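Conserved hypothetical protein (Nitrosomonas europaea, PDB 1XFS) is of unknown function but, as an AHA1-family protein with a Bet v 1-like fold, may bind a ligand or partner protein, possibly in a chaperone-related role. Local coordinates at residues K37-K42 / G57-V62; F77-V80 / K84-I87. All coordinates share one frame; numbering follows the deposited sequence.

Interaction 1 of 2, residues K37-K42 / G57-V62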
loop_
_atom_site.group_PDB
_atom_site.type_symbol
_atom_site.label_atom_id
_atom_site.label_comp_id
_atom_site.label_asym_id
_atom_site.label_seq_id
_atom_site.Cartn_x
_atom_site.Cartn_y
_atom_site.Cartn_z
ATOM N N LYS A 37 -19.123 -11.487 -11.657
ATOM C CA LYS A 37 -19.655 -12.803 -11.986
ATOM C C LYS A 37 -18.830 -13.991 -11.503
ATOM O O LYS A 37 -19.163 -15.132 -11.825
ATOM C CB LYS A 37 -19.863 -12.922 -13.493
ATOM C CG LYS A 37 -20.942 -12.009 -14.027
ATOM C CD LYS A 37 -21.169 -12.247 -15.498
ATOM C CE LYS A 37 -22.347 -11.444 -15.997
ATOM N NZ LYS A 37 -22.601 -11.726 -17.433
ATOM N N TRP A 38 -17.772 -13.746 -10.735
ATOM C CA TRP A 38 -16.936 -14.848 -10.255
ATOM C C TRP A 38 -16.146 -14.575 -8.979
ATOM O O TRP A 38 -15.758 -15.507 -8.277
ATOM C CB TRP A 38 -15.932 -15.258 -11.338
ATOM C CG TRP A 38 -14.818 -14.250 -11.529
ATOM C CD1 TRP A 38 -14.795 -13.199 -12.402
ATOM C CD2 TRP A 38 -13.582 -14.189 -10.798
ATOM N NE1 TRP A 38 -13.625 -12.491 -12.260
ATOM C CE2 TRP A 38 -12.862 -13.076 -11.283
ATOM C CE3 TRP A 38 -13.017 -14.967 -9.776
ATOM C CZ2 TRP A 38 -11.600 -12.720 -10.786
ATOM C CZ3 TRP A 38 -11.763 -14.615 -9.279
ATOM C CH2 TRP A 38 -11.068 -13.498 -9.788
ATOM N N PHE A 39 -15.905 -13.297 -8.695
ATOM C CA PHE A 39 -15.110 -12.870 -7.544
ATOM C C PHE A 39 -15.510 -13.459 -6.195
ATOM O O PHE A 39 -14.665 -13.631 -5.316
ATOM C CB PHE A 39 -15.109 -11.340 -7.473
ATOM C CG PHE A 39 -14.005 -10.765 -6.639
ATOM C CD1 PHE A 39 -12.669 -10.951 -6.996
ATOM C CD2 PHE A 39 -14.299 -10.012 -5.508
ATOM C CE1 PHE A 39 -11.642 -10.389 -6.237
ATOM C CE2 PHE A 39 -13.278 -9.445 -4.741
ATOM C CZ PHE A 39 -11.946 -9.633 -5.106
ATOM N N VAL A 40 -16.794 -13.757 -6.024
ATOM C CA VAL A 40 -17.262 -14.350 -4.780
ATOM C C VAL A 40 -17.884 -15.707 -5.091
ATOM O O VAL A 40 -18.518 -15.890 -6.131
ATOM C CB VAL A 40 -18.309 -13.455 -4.061
ATOM C CG1 VAL A 40 -17.651 -12.148 -3.628
ATOM C CG2 VAL A 40 -19.492 -13.180 -4.976
ATOM N N PRO A 41 -17.684 -16.684 -4.201
ATOM C CA PRO A 41 -18.228 -18.031 -4.382
ATOM C C PRO A 41 -19.725 -18.078 -4.119
ATOM O O PRO A 41 -20.188 -17.636 -3.070
ATOM C CB PRO A 41 -17.432 -18.853 -3.377
ATOM C CG PRO A 41 -17.218 -17.876 -2.259
ATOM C CD PRO A 41 -16.837 -16.615 -2.998
ATOM N N LYS A 42 -20.477 -18.600 -5.084
ATOM C CA LYS A 42 -21.924 -18.723 -4.950
ATOM C C LYS A 42 -22.204 -19.557 -3.704
ATOM O O LYS A 42 -21.354 -20.338 -3.275
ATOM C CB LYS A 42 -22.515 -19.401 -6.183
ATOM C CG LYS A 42 -22.202 -18.690 -7.489
ATOM C CD LYS A 42 -22.850 -19.380 -8.677
ATOM C CE LYS A 42 -22.570 -18.616 -9.962
ATOM N NZ LYS A 42 -23.213 -19.242 -11.149
ATOM N N GLY A 57 -5.400 3.402 -6.983
ATOM C CA GLY A 57 -6.790 3.391 -7.416
ATOM C C GLY A 57 -7.681 2.532 -6.537
ATOM O O GLY A 57 -7.257 1.504 -6.010
ATOM N N GLU A 58 -8.932 2.949 -6.384
ATOM C CA GLU A 58 -9.863 2.225 -5.540
ATOM C C GLU A 58 -10.401 0.936 -6.155
ATOM O O GLU A 58 -10.655 0.856 -7.354
ATOM C CB GLU A 58 -11.031 3.147 -5.153
ATOM C CG GLU A 58 -12.117 2.488 -4.312
ATOM C CD GLU A 58 -13.143 3.495 -3.827
ATOM O OE1 GLU A 58 -13.660 4.267 -4.664
ATOM O OE2 GLU A 58 -13.443 3.506 -2.616
ATOM N N PHE A 59 -10.534 -0.083 -5.311
ATOM C CA PHE A 59 -11.095 -1.373 -5.693
ATOM C C PHE A 59 -12.262 -1.504 -4.708
ATOM O O PHE A 59 -12.063 -1.858 -3.542
ATOM C CB PHE A 59 -10.070 -2.496 -5.484
ATOM C CG PHE A 59 -10.533 -3.842 -5.970
ATOM C CD1 PHE A 59 -9.823 -4.997 -5.644
ATOM C CD2 PHE A 59 -11.688 -3.961 -6.740
ATOM C CE1 PHE A 59 -10.260 -6.259 -6.074
ATOM C CE2 PHE A 59 -12.136 -5.214 -7.177
ATOM C CZ PHE A 59 -11.418 -6.369 -6.843
ATOM N N TYR A 60 -13.469 -1.178 -5.176
ATOM C CA TYR A 60 -14.681 -1.207 -4.350
ATOM C C TYR A 60 -15.639 -2.309 -4.779
ATOM O O TYR A 60 -15.916 -2.484 -5.965
ATOM C CB TYR A 60 -15.404 0.146 -4.446
ATOM C CG TYR A 60 -16.792 0.205 -3.816
ATOM C CD1 TYR A 60 -16.959 0.357 -2.442
ATOM C CD2 TYR A 60 -17.940 0.131 -4.610
ATOM C CE1 TYR A 60 -18.244 0.439 -1.869
ATOM C CE2 TYR A 60 -19.221 0.206 -4.048
ATOM C CZ TYR A 60 -19.365 0.362 -2.679
ATOM O OH TYR A 60 -20.634 0.436 -2.138
ATOM N N THR A 61 -16.145 -3.056 -3.808
ATOM C CA THR A 61 -17.086 -4.119 -4.112
ATOM C C THR A 61 -18.108 -4.241 -2.992
ATOM O O THR A 61 -17.819 -3.924 -1.844
ATOM C CB THR A 61 -16.367 -5.477 -4.280
ATOM O OG1 THR A 61 -15.684 -5.808 -3.066
ATOM C CG2 THR A 61 -15.358 -5.413 -5.418
ATOM N N VAL A 62 -19.318 -4.663 -3.340
ATOM C CA VAL A 62 -20.356 -4.864 -2.342
ATOM C C VAL A 62 -20.750 -6.324 -2.444
ATOM O O VAL A 62 -21.294 -6.759 -3.456
ATOM C CB VAL A 62 -21.599 -3.995 -2.596
ATOM C CG1 VAL A 62 -22.662 -4.311 -1.547
ATOM C CG2 VAL A 62 -21.225 -2.523 -2.536
#

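Interaction 2 of 2, residues F77-V80 / K84-I87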
loop_
_atom_site.group_PDB
_atom_site.type_symbol
_atom_site.label_atom_id
_atom_site.label_comp_id
_atom_site.label_asym_id
_atom_site.label_seq_id
_atom_site.Cartn_x
_atom_site.Cartn_y
_atom_site.Cartn_z
ATOM N N PHE A 77 -5.403 -0.556 -5.123
ATOM C CA PHE A 77 -4.444 -1.279 -5.956
ATOM C C PHE A 77 -3.036 -0.767 -5.629
ATOM O O PHE A 77 -2.838 0.423 -5.399
ATOM C CB PHE A 77 -4.752 -1.075 -7.448
ATOM C CG PHE A 77 -5.964 -1.826 -7.920
ATOM C CD1 PHE A 77 -5.960 -3.219 -7.984
ATOM C CD2 PHE A 77 -7.127 -1.144 -8.258
ATOM C CE1 PHE A 77 -7.112 -3.927 -8.375
ATOM C CE2 PHE A 77 -8.286 -1.838 -8.649
ATOM C CZ PHE A 77 -8.269 -3.228 -8.706
ATOM N N LEU A 78 -2.068 -1.674 -5.587
ATOM C CA LEU A 78 -0.693 -1.304 -5.279
ATOM C C LEU A 78 0.241 -1.502 -6.462
ATOM O O LEU A 78 1.221 -0.776 -6.620
ATOM C CB LEU A 78 -0.191 -2.119 -4.095
ATOM C CG LEU A 78 -1.025 -1.991 -2.824
ATOM C CD1 LEU A 78 -0.456 -2.920 -1.753
ATOM C CD2 LEU A 78 -1.005 -0.540 -2.324
ATOM N N GLU A 79 -0.047 -2.512 -7.275
ATOM C CA GLU A 79 0.751 -2.791 -8.455
ATOM C C GLU A 79 -0.158 -3.331 -9.545
ATOM O O GLU A 79 -1.022 -4.173 -9.288
ATOM C CB GLU A 79 1.860 -3.816 -8.167
ATOM C CG GLU A 79 2.672 -4.153 -9.425
ATOM C CD GLU A 79 3.727 -5.223 -9.216
ATOM O OE1 GLU A 79 4.099 -5.883 -10.209
ATOM O OE2 GLU A 79 4.210 -5.400 -8.073
ATOM N N VAL A 80 0.038 -2.822 -10.753
ATOM C CA VAL A 80 -0.727 -3.252 -11.910
ATOM C C VAL A 80 0.272 -3.459 -13.032
ATOM O O VAL A 80 0.661 -2.511 -13.718
ATOM C CB VAL A 80 -1.764 -2.193 -12.350
ATOM C CG1 VAL A 80 -2.576 -2.720 -13.530
ATOM C CG2 VAL A 80 -2.695 -1.855 -11.186
ATOM N N LYS A 84 0.456 -9.799 -15.900
ATOM C CA LYS A 84 1.546 -10.403 -15.154
ATOM C C LYS A 84 1.328 -10.416 -13.650
ATOM O O LYS A 84 1.364 -11.474 -13.022
ATOM C CB LYS A 84 2.845 -9.657 -15.483
ATOM C CG LYS A 84 4.042 -10.039 -14.626
ATOM C CD LYS A 84 4.412 -11.499 -14.787
ATOM C CE LYS A 84 5.575 -11.858 -13.873
ATOM N NZ LYS A 84 6.757 -10.978 -14.100
ATOM N N ARG A 85 1.100 -9.243 -13.071
ATOM C CA ARG A 85 0.918 -9.167 -11.628
ATOM C C ARG A 85 -0.071 -8.095 -11.188
ATOM O O ARG A 85 -0.028 -6.961 -11.651
ATOM C CB ARG A 85 2.273 -8.927 -10.944
ATOM C CG ARG A 85 2.213 -9.037 -9.426
ATOM C CD ARG A 85 3.539 -8.713 -8.754
ATOM N NE ARG A 85 4.589 -9.680 -9.056
ATOM C CZ ARG A 85 5.496 -9.533 -10.017
ATOM N NH1 ARG A 85 5.492 -8.448 -10.783
ATOM N NH2 ARG A 85 6.417 -10.471 -10.213
ATOM N N LEU A 86 -0.970 -8.480 -10.289
ATOM C CA LEU A 86 -1.960 -7.570 -9.750
ATOM C C LEU A 86 -1.885 -7.671 -8.235
ATOM O O LEU A 86 -1.923 -8.763 -7.676
ATOM C CB LEU A 86 -3.361 -7.959 -10.218
ATOM C CG LEU A 86 -4.482 -7.001 -9.823
ATOM C CD1 LEU A 86 -4.245 -5.627 -10.458
ATOM C CD2 LEU A 86 -5.809 -7.575 -10.303
ATOM N N ILE A 87 -1.754 -6.531 -7.575
ATOM C CA ILE A 87 -1.689 -6.516 -6.121
ATOM C C ILE A 87 -2.640 -5.478 -5.582
ATOM O O ILE A 87 -2.629 -4.332 -6.032
ATOM C CB ILE A 87 -0.272 -6.156 -5.601
ATOM C CG1 ILE A 87 0.766 -7.176 -6.115
ATOM C CG2 ILE A 87 -0.271 -6.126 -4.063
ATOM C CD1 ILE A 87 2.190 -6.932 -5.598
#

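Interaction 1 of 2, residues K37-K42 / G57-V62
Across the concave side of the curved antiparallel sheet, F39 of the loop that follows helix 32-35 reaches F59 of strand 58-64, and these two rings make the whole close contact between 37-42 and 57-62. The CZ corner of F39 comes against two atoms of the other ring, F39 CZ lying 3.7 Å from F59 CZ and 3.9 Å from F59 CE1. The side chains approach from opposite directions, with ring centroids 5.5 Å apart and planes at 58°, an oblique aromatic pair. Both rings are carried outward by extended first torsions: CG stands anti to the backbone N in F39 (chi1 -161°) and in F59 (chi1 -175°). The backbones stay well apart, F39 CA being 9.6 Å from T61 CA, so the side chains alone bridge the distance. No hydrogen bond crosses the contact, and the buried surface is small, 106 Å² over both sides.

In the helix-grip fold of the Bet v 1-like clan, a curved sheet wraps round a long C-terminal helix, here 149-167, and this contact joins the loop lying on that helix to the sheet. Loop 37-42 is fixed on the helix side by W38, packed on L160 and L163, and by Q159, whose NE2 donates to V40 O and whose OE1 accepts from K42 N. On the sheet side, F59 meets the ring of F77 nearly parallel and that of W88 edge-to-face. Within the loop, F39 CD1 sits 4.1 Å above the W38 ring plane, displaced toward its rim, while T61 CG2 stays 4.6 Å from F39 CE2.

Interaction 2 of 2, residues F77-V80 / K84-I87
The carbonyl of I87 faces both L78 and E79 across the antiparallel pairing of strands 70-81 and 85-89. L78 N gives it a hydrogen bond of 2.8 Å to I87 O, nearly straight at 177°, with the donor tilted from the carbonyl plane; E79 N adds a weak one of 3.4 Å to the same I87 O. In return I87 N donates to E79 O at 3.0 Å. Two residues opposite one make this a classic beta bulge in the hairpin, and the strands still run almost exactly antiparallel. On their outer edges the backbones bond to the next strand or loop, L86 with I118 and F77 with G57. Beyond the bulge, V80 and L86 form a non-hydrogen-bonded pair; L86 CD1 touches V80 CG2 and the F77 ring, and W26 of helix 22-30 packs on V80 and L86.

On the face that carries E79 and I87, the carboxylate of E79 takes a salt bridge from R85: R85 NH1 donates to the syn lone pair of E79 OE1 at 3.0 Å, and that oxygen stays close to the guanidinium plane. The two planar groups are nevertheless turned 52° apart. The arginine chain bends at chi3 (-66°), which folds NH1 back toward E79, and R85 CD lies against the carboxylate, 3.2 Å from E79 OE1. That oxygen also bonds T81 OG1, so two partners grip it, whereas R85 NE has a weak, long ion pair with E119. A methionine in place of R85 would probably leave the E79 carboxylate without its charged mate and more dependent on the T81 hydroxyl. E79 OE2 rests 3.5 Å from I87 CD1, an apolar neighbour. I87 CG2 packs on L78 CD1, and Y96 of the second subunit reaches both L78 and I87.

From the N terminus, the chain leaves helix 32-35 through loop 37-42, forms strand 45-51, outermost in this chain, and returns along strand 58-64, where interaction 1 closes a loop of 14 intervening residues. It then runs into strand 70-81 and turns back into 85-89, with three residues between the segments of interaction 2. The two contacts are in series, neither nested nor crossed, with centres about 16 Å apart. They meet where strands 58-64 and 70-81 lie side by side: G57 O is 2.9 Å from F77 N, a probable hydrogen bond, and F59 and F77 belong to one contact each. Interaction 1 joins the sheet to the loop beside helix 149-167; interaction 2 joins neighbouring strands.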